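PDB 2QDR: uncharacterized protein from Nostoc punctiforme, which is of uncharacterised function but has a double-stranded beta-helix fold and is a putative dioxygenase. Local coordinates for the interface of chains A and B. Coordinates in Å, arbitrary orientation; residue numbers count along the deposited sequence, not the author numbering. Chains: chain A/B, Uncharacterized protein.

Contact 1: the interface of chains A and B. Residues chain A 126-127, 185-186; chain B 235, 267, 269, 298.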
# COMPACT_ATOMS: atom_id res chain seq x y z
N GLU A 126 -8.70 41.12 -7.38
CA GLU A 126 -7.23 41.06 -7.47
C GLU A 126 -6.68 39.82 -8.18
O GLU A 126 -5.51 39.81 -8.56
CB GLU A 126 -6.59 41.10 -6.07
CG GLU A 126 -7.04 39.98 -5.12
CD GLU A 126 -6.30 39.97 -3.82
OE1 GLU A 126 -5.08 39.77 -3.87
OE2 GLU A 126 -6.95 40.09 -2.77
N TRP A 127 -7.52 38.80 -8.38
CA TRP A 127 -7.06 37.53 -8.98
C TRP A 127 -7.33 37.29 -10.46
O TRP A 127 -8.46 37.45 -10.92
CB TRP A 127 -7.71 36.39 -8.21
CG TRP A 127 -7.42 36.44 -6.76
CD1 TRP A 127 -6.25 36.13 -6.15
CD2 TRP A 127 -8.34 36.78 -5.72
NE1 TRP A 127 -6.36 36.28 -4.80
CE2 TRP A 127 -7.63 36.67 -4.50
CE3 TRP A 127 -9.68 37.19 -5.69
CZ2 TRP A 127 -8.23 36.96 -3.27
CZ3 TRP A 127 -10.27 37.47 -4.47
CH2 TRP A 127 -9.55 37.36 -3.27
N PRO A 185 -12.23 31.78 -4.71
CA PRO A 185 -11.95 32.96 -5.54
C PRO A 185 -11.27 32.70 -6.89
O PRO A 185 -11.68 33.30 -7.89
CB PRO A 185 -11.03 33.83 -4.65
CG PRO A 185 -10.55 32.94 -3.58
CD PRO A 185 -11.59 31.89 -3.38
N ALA A 186 -10.28 31.82 -6.92
CA ALA A 186 -9.56 31.52 -8.15
C ALA A 186 -8.79 30.22 -8.04
O ALA A 186 -7.93 30.11 -7.17
CB ALA A 186 -8.61 32.66 -8.51
N ILE B 235 -3.44 31.19 -2.59
CA ILE B 235 -4.60 31.90 -2.10
C ILE B 235 -5.02 31.04 -0.90
O ILE B 235 -5.35 29.85 -1.05
CB ILE B 235 -5.71 32.03 -3.13
CG1 ILE B 235 -5.22 32.89 -4.30
CG2 ILE B 235 -6.95 32.66 -2.49
CD1 ILE B 235 -6.13 32.89 -5.51
N PHE B 267 -8.12 34.80 2.95
CA PHE B 267 -7.99 35.18 1.53
C PHE B 267 -6.72 35.98 1.17
O PHE B 267 -6.73 36.75 0.22
CB PHE B 267 -9.27 35.87 1.02
CG PHE B 267 -10.50 35.08 1.31
CD1 PHE B 267 -10.78 33.93 0.59
CD2 PHE B 267 -11.35 35.46 2.33
CE1 PHE B 267 -11.90 33.17 0.87
CE2 PHE B 267 -12.46 34.72 2.61
CZ PHE B 267 -12.75 33.56 1.88
N THR B 269 -2.90 36.28 -0.29
CA THR B 269 -2.25 35.69 -1.44
C THR B 269 -0.77 35.61 -1.10
O THR B 269 -0.02 36.57 -1.30
CB THR B 269 -2.51 36.51 -2.71
OG1 THR B 269 -3.91 36.73 -2.86
CG2 THR B 269 -1.99 35.78 -3.94
N TYR B 298 -1.69 29.54 -7.21
CA TYR B 298 -1.92 30.68 -8.11
C TYR B 298 -0.61 31.14 -8.78
O TYR B 298 0.40 31.31 -8.10
CB TYR B 298 -2.62 31.76 -7.27
CG TYR B 298 -2.91 33.07 -7.95
CD1 TYR B 298 -3.74 33.12 -9.06
CD2 TYR B 298 -2.46 34.29 -7.41
CE1 TYR B 298 -4.04 34.34 -9.68
CE2 TYR B 298 -2.75 35.52 -8.03
CZ TYR B 298 -3.55 35.53 -9.16
OH TYR B 298 -3.86 36.70 -9.81
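In a protein of double-stranded beta-helix fold, strand 127-129 of chain A begins with A:Trp127, whose indole projects against strands 233-236, 268-270 and 296-298 of chain B. The polar evidence lies at the indole nitrogen: A:Trp127 NE1 donates a hydrogen bond to the hydroxyl B:Thr269 OG1 at 3.2 Å, with an angle of 154° at the hydrogen. The acceptor is tilted slightly from the indole plane. That same hydroxyl lies 3.4 Å from the carboxylate oxygen A:Glu126 OE1, a weak hydrogen bond at most, in which the threonine would be the donor.

Both faces of the indole are packed. A:Glu126 CG stands over the centre of one face, while A:Pro185 CB lies toward the rim of the other, the face that B:Ile235 CD1 also meets. The glutamate reaches this place because its CG lies between the backbone N and the carbonyl carbon (chi1 58°) and the chain runs on extended, which carries the carboxylate past the ring toward B:Thr269. Packed from both sides in this way, the ring is restricted in its swing.

The apolar part centres on B:Ile235. Its terminal methyl, CD1, comes up under the A:Pro185 face of the five-membered ring, 3.3 Å from A:Trp127 CD1, and also packs against A:Ala186 CB at 3.9 Å. The other branch, CG2, touches the proline ring at A:Pro185 CG (3.8 Å), so the isoleucine bridges strands 127-129 and 184-188.

B:Tyr298 is turned nearly perpendicular to the indole, the planes meeting at 79° with centroids 5.4 Å apart, in an edge-to-face arrangement. A:Trp127 CD1 points at the tyrosine face, toward its rim. At the benzo edge, beside the N-H side, the backbone oxygen B:Phe267 O lies in the ring plane, 3.8 Å from A:Trp127 CZ2.

Contact 2: the interface of chains A and B. Residues chain A 180-181; chain B 26-29, 267, 287.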
# COMPACT_ATOMS: atom_id res chain seq x y z
N LEU A 180 -19.81 32.14 2.92
CA LEU A 180 -18.44 32.57 2.60
C LEU A 180 -17.42 31.40 2.62
O LEU A 180 -16.36 31.51 2.01
CB LEU A 180 -18.09 33.75 3.55
CG LEU A 180 -17.11 34.89 3.22
CD1 LEU A 180 -15.73 34.45 3.03
CD2 LEU A 180 -17.54 35.63 1.96
N SER A 181 -17.74 30.31 3.32
CA SER A 181 -16.91 29.11 3.38
C SER A 181 -16.74 28.50 2.01
O SER A 181 -15.65 28.13 1.62
CB SER A 181 -17.58 28.06 4.24
OG SER A 181 -18.01 28.65 5.43
N ASP B 26 -13.72 34.62 10.15
CA ASP B 26 -13.58 35.42 8.90
C ASP B 26 -14.05 34.81 7.61
O ASP B 26 -14.85 35.39 6.87
CB ASP B 26 -12.09 35.76 8.58
CG ASP B 26 -11.62 37.11 9.07
OD1 ASP B 26 -12.44 38.02 9.26
OD2 ASP B 26 -10.37 37.27 9.16
N TRP B 27 -13.49 33.62 7.34
CA TRP B 27 -13.73 32.84 6.13
C TRP B 27 -15.10 32.14 6.04
O TRP B 27 -15.41 31.59 4.98
CB TRP B 27 -12.61 31.79 5.94
CG TRP B 27 -12.42 30.80 7.07
CD1 TRP B 27 -11.53 30.89 8.10
CD2 TRP B 27 -13.16 29.59 7.29
NE1 TRP B 27 -11.65 29.80 8.93
CE2 TRP B 27 -12.65 28.99 8.46
CE3 TRP B 27 -14.19 28.93 6.59
CZ2 TRP B 27 -13.13 27.78 8.96
CZ3 TRP B 27 -14.67 27.72 7.10
CH2 TRP B 27 -14.14 27.16 8.27
N GLY B 28 -15.88 32.14 7.11
CA GLY B 28 -17.20 31.49 7.14
C GLY B 28 -17.35 30.31 8.08
O GLY B 28 -18.25 29.50 7.90
N GLY B 29 -16.48 30.20 9.09
CA GLY B 29 -16.55 29.11 10.07
C GLY B 29 -17.63 29.41 11.10
O GLY B 29 -18.13 30.55 11.17
N PHE B 267 -8.12 34.80 2.95
CA PHE B 267 -7.99 35.18 1.53
C PHE B 267 -6.72 35.98 1.17
O PHE B 267 -6.73 36.75 0.22
CB PHE B 267 -9.27 35.87 1.02
CG PHE B 267 -10.50 35.08 1.31
CD1 PHE B 267 -10.78 33.93 0.59
CD2 PHE B 267 -11.35 35.46 2.33
CE1 PHE B 267 -11.90 33.17 0.87
CE2 PHE B 267 -12.46 34.72 2.61
CZ PHE B 267 -12.75 33.56 1.88
N ARG B 287 -8.84 26.41 10.13
CA ARG B 287 -9.68 25.77 9.14
C ARG B 287 -9.07 24.45 8.71
O ARG B 287 -7.85 24.32 8.69
CB ARG B 287 -9.86 26.69 7.92
CG ARG B 287 -10.83 26.13 6.89
CD ARG B 287 -11.15 27.07 5.75
NE ARG B 287 -12.17 26.44 4.92
CZ ARG B 287 -12.91 27.02 3.97
NH1 ARG B 287 -12.84 28.32 3.71
NH2 ARG B 287 -13.78 26.28 3.29
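A short 3-10 helix of chain A, residues 180-182, rests on the loop 26-29 of chain B, with B:Arg287 and the ring of B:Phe267 beside it. Hydrogen bonding falls mainly to A:Ser181. Its hydroxyl OG lies 2.6 Å from the carbonyl B:Gly28 O, and since only the hydroxyl can donate, the pair is a hydrogen bond from serine to glycine. The serine OG is anti to its own carbonyl carbon (chi1 -48°), an orientation that turns it toward the loop. Chain B answers with B:Arg287 NH2, which donates to A:Ser181 O at 3.1 Å, 158° at the hydrogen. The oxygen lies close to the guanidinium plane, whereas the donor stands 39° out of the carbonyl plane and so is not aimed at a lone pair. One serine thus gives a bond through its side chain and accepts one through its backbone.

Packing within chain B would steady the arginine. Its extended side chain runs over the indole of B:Trp27, with B:Arg287 CD over the centre of one face; the backbone N of B:Gly29 lies over the opposite face, toward the rim.

Apolar contact is carried by A:Leu180, whose CD1 methyl reaches the outer edge of the phenyl ring, 3.3 Å from B:Phe267 CE2.

In the fold, loop 26-29 belongs to the N-terminal part of chain B, and B:Arg287 follows strand 279-285; both face the 3-10 helix that comes one residue before strand 184-188 of chain A.

About 14 Å separates the C-alpha centres of contact 1 and contact 2, and B:Phe267 takes part in both, through its backbone oxygen in one and its ring in the other. On chain A the two are joined in sequence, since the 3-10 helix 180-182 of contact 2 leads into strand 184-188 of contact 1. They are therefore neighbouring parts of a continuous interface, one mainly strand-based and the other loop-based. That interface is not an exact two-fold. The deposited assembly holds eight copies, but the structure alone does not show whether this pairing is the biological one.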